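Local coordinates for SGNH-hydrolase family esterase (Altererythrobacter indicus, PDB 7C2A), which is an esterase of the SGNH-hydrolase family and may, like its relatives, act as a lysophospholipase, at residues N96-L101 and P135-K140. Residues are numbered along the deposited sequence; the frame is centred on the assembly and turned at random. Where two conformers were deposited one is given.
Sequences NLSGIL and PYLAEK
Leu-137 turns its CG beside its own backbone N, and chi1 -70° and chi2 160° together put CD1 against Leu-97 and CD2 against Ser-98 of the neighbouring helix. CD1 of Leu-137 lies 3.6 Å from CB of Leu-97 and 3.7 Å from CD1 of Leu-97, and the two leucine side chains cross at about a right angle. The other branch goes to the serine: CD2 of Leu-137 is 3.2 Å from OG of Ser-98, a close van der Waals approach. One turn further on, CD1 of Leu-101 reaches CB of Leu-137 at 4.1 Å. Leu-137 thus fits as a knob among Leu-97, Ser-98 and Leu-101, with Arg-94 completing the hole.

Ser-98 OG also stands beside its backbone N. It hydrogen-bonds the carbonyl O of Arg-94, one turn earlier in the helix. A water donates to Ser-98 OG at 2.6 Å and accepts from NZ of the fully extended Lys-140 at 2.7 Å. This water lies at the edge of the Tyr-136 ring, in its plane.

The segments belong to helices 90-106 and 133-140 and run in the same general direction, inclined by 28° and 10.7 Å between axes. They lie within the alpha/beta fold of the SGNH family, built round a parallel sheet. Tyr-141 also packs against Ser-98 and Leu-101, while Leu-79 packs against Leu-97.

No direct hydrogen bond joins the segments. The leucines hold the buried side by apolar contact, and polar linkage between the segments passes through one water, where the lysine charge would probably polarise the water toward donating to the serine.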
loop_
_atom_site.group_PDB
_atom_site.type_symbol
_atom_site.label_atom_id
_atom_site.label_comp_id
_atom_site.label_asym_id
_atom_site.label_seq_id
_atom_site.Cartn_x
_atom_site.Cartn_y
_atom_site.Cartn_z
ATOM N N ASN A 96 -10.666 -9.001 -4.461
ATOM C CA ASN A 96 -10.966 -8.104 -3.351
ATOM C C ASN A 96 -10.907 -6.649 -3.791
ATOM O O ASN A 96 -11.798 -5.852 -3.461
ATOM C CB ASN A 96 -9.987 -8.355 -2.204
ATOM C CG ASN A 96 -10.151 -9.714 -1.568
ATOM O OD1 ASN A 96 -11.214 -10.339 -1.667
ATOM N ND2 ASN A 96 -9.111 -10.174 -0.895
ATOM N N LEU A 97 -9.872 -6.290 -4.554
ATOM C CA LEU A 97 -9.788 -4.931 -5.077
ATOM C C LEU A 97 -10.963 -4.619 -5.988
ATOM O O LEU A 97 -11.475 -3.493 -5.983
ATOM C CB LEU A 97 -8.468 -4.735 -5.820
ATOM C CG LEU A 97 -7.264 -4.442 -4.928
ATOM C CD1 LEU A 97 -5.957 -4.749 -5.635
ATOM C CD2 LEU A 97 -7.280 -3.001 -4.446
ATOM N N SER A 98 -11.421 -5.611 -6.767
ATOM C CA SER A 98 -12.591 -5.400 -7.614
ATOM C C SER A 98 -13.802 -4.998 -6.782
ATOM O O SER A 98 -14.570 -4.119 -7.179
ATOM C CB SER A 98 -12.903 -6.672 -8.408
ATOM O OG SER A 98 -11.913 -6.959 -9.367
ATOM N N GLY A 99 -13.991 -5.640 -5.628
ATOM C CA GLY A 99 -15.108 -5.282 -4.771
ATOM C C GLY A 99 -14.999 -3.867 -4.230
ATOM O O GLY A 99 -16.005 -3.167 -4.108
ATOM N N ILE A 100 -13.781 -3.425 -3.904
ATOM C CA ILE A 100 -13.576 -2.045 -3.462
ATOM C C ILE A 100 -13.931 -1.067 -4.577
ATOM O O ILE A 100 -14.656 -0.084 -4.366
ATOM C CB ILE A 100 -12.128 -1.834 -2.984
ATOM C CG1 ILE A 100 -11.841 -2.708 -1.764
ATOM C CG2 ILE A 100 -11.877 -0.360 -2.673
ATOM C CD1 ILE A 100 -10.371 -2.839 -1.448
ATOM N N LEU A 101 -13.417 -1.320 -5.781
ATOM C CA LEU A 101 -13.654 -0.393 -6.879
ATOM C C LEU A 101 -15.114 -0.400 -7.294
ATOM O O LEU A 101 -15.649 0.641 -7.686
ATOM C CB LEU A 101 -12.750 -0.720 -8.063
ATOM C CG LEU A 101 -11.246 -0.738 -7.769
ATOM C CD1 LEU A 101 -10.476 -0.747 -9.075
ATOM C CD2 LEU A 101 -10.820 0.433 -6.896
ATOM N N PRO A 135 -3.107 -2.978 -13.895
ATOM C CA PRO A 135 -3.620 -2.524 -15.198
ATOM C C PRO A 135 -4.946 -3.160 -15.556
ATOM O O PRO A 135 -5.796 -2.505 -16.178
ATOM C CB PRO A 135 -2.509 -2.906 -16.187
ATOM C CG PRO A 135 -1.298 -3.095 -15.369
ATOM C CD PRO A 135 -1.745 -3.534 -14.013
ATOM N N TYR A 136 -5.162 -4.412 -15.162
ATOM C CA TYR A 136 -6.442 -5.052 -15.423
ATOM C C TYR A 136 -7.569 -4.307 -14.716
ATOM O O TYR A 136 -8.615 -4.016 -15.312
ATOM C CB TYR A 136 -6.394 -6.509 -14.967
ATOM C CG TYR A 136 -7.740 -7.181 -15.023
ATOM C CD1 TYR A 136 -8.190 -7.773 -16.197
ATOM C CD2 TYR A 136 -8.558 -7.226 -13.908
ATOM C CE1 TYR A 136 -9.422 -8.385 -16.257
ATOM C CE2 TYR A 136 -9.799 -7.839 -13.960
ATOM C CZ TYR A 136 -10.216 -8.413 -15.139
ATOM O OH TYR A 136 -11.448 -9.024 -15.194
ATOM N N LEU A 137 -7.380 -4.006 -13.430
ATOM C CA LEU A 137 -8.419 -3.333 -12.657
ATOM C C LEU A 137 -8.678 -1.926 -13.172
ATOM O O LEU A 137 -9.833 -1.482 -13.221
ATOM C CB LEU A 137 -8.007 -3.266 -11.190
ATOM C CG LEU A 137 -8.008 -4.593 -10.436
ATOM C CD1 LEU A 137 -7.142 -4.485 -9.180
ATOM C CD2 LEU A 137 -9.431 -5.015 -10.086
ATOM N N ALA A 138 -7.616 -1.197 -13.528
ATOM C CA ALA A 138 -7.795 0.169 -14.005
ATOM C C ALA A 138 -8.626 0.194 -15.278
ATOM O O ALA A 138 -9.507 1.048 -15.437
ATOM C CB ALA A 138 -6.434 0.830 -14.224
ATOM N N GLU A 139 -8.361 -0.730 -16.199
ATOM C CA GLU A 139 -9.158 -0.795 -17.420
ATOM C C GLU A 139 -10.595 -1.175 -17.103
ATOM O O GLU A 139 -11.541 -0.536 -17.579
ATOM C CB GLU A 139 -8.545 -1.811 -18.383
ATOM C CG GLU A 139 -8.988 -1.644 -19.834
ATOM C CD GLU A 139 -10.332 -2.291 -20.128
ATOM O OE1 GLU A 139 -10.752 -3.179 -19.358
ATOM O OE2 GLU A 139 -10.964 -1.914 -21.140
ATOM N N LYS A 140 -10.777 -2.210 -16.285
ATOM C CA LYS A 140 -12.118 -2.729 -16.060
ATOM C C LYS A 140 -13.009 -1.698 -15.391
ATOM O O LYS A 140 -14.194 -1.578 -15.728
ATOM C CB LYS A 140 -12.037 -3.998 -15.220
ATOM C CG LYS A 140 -13.391 -4.624 -14.956
ATOM C CD LYS A 140 -13.261 -5.973 -14.280
ATOM C CE LYS A 140 -14.626 -6.527 -13.895
ATOM N NZ LYS A 140 -14.518 -7.907 -13.353
HETATM O O HOH W 1 -12.708 -8.419 -11.392
#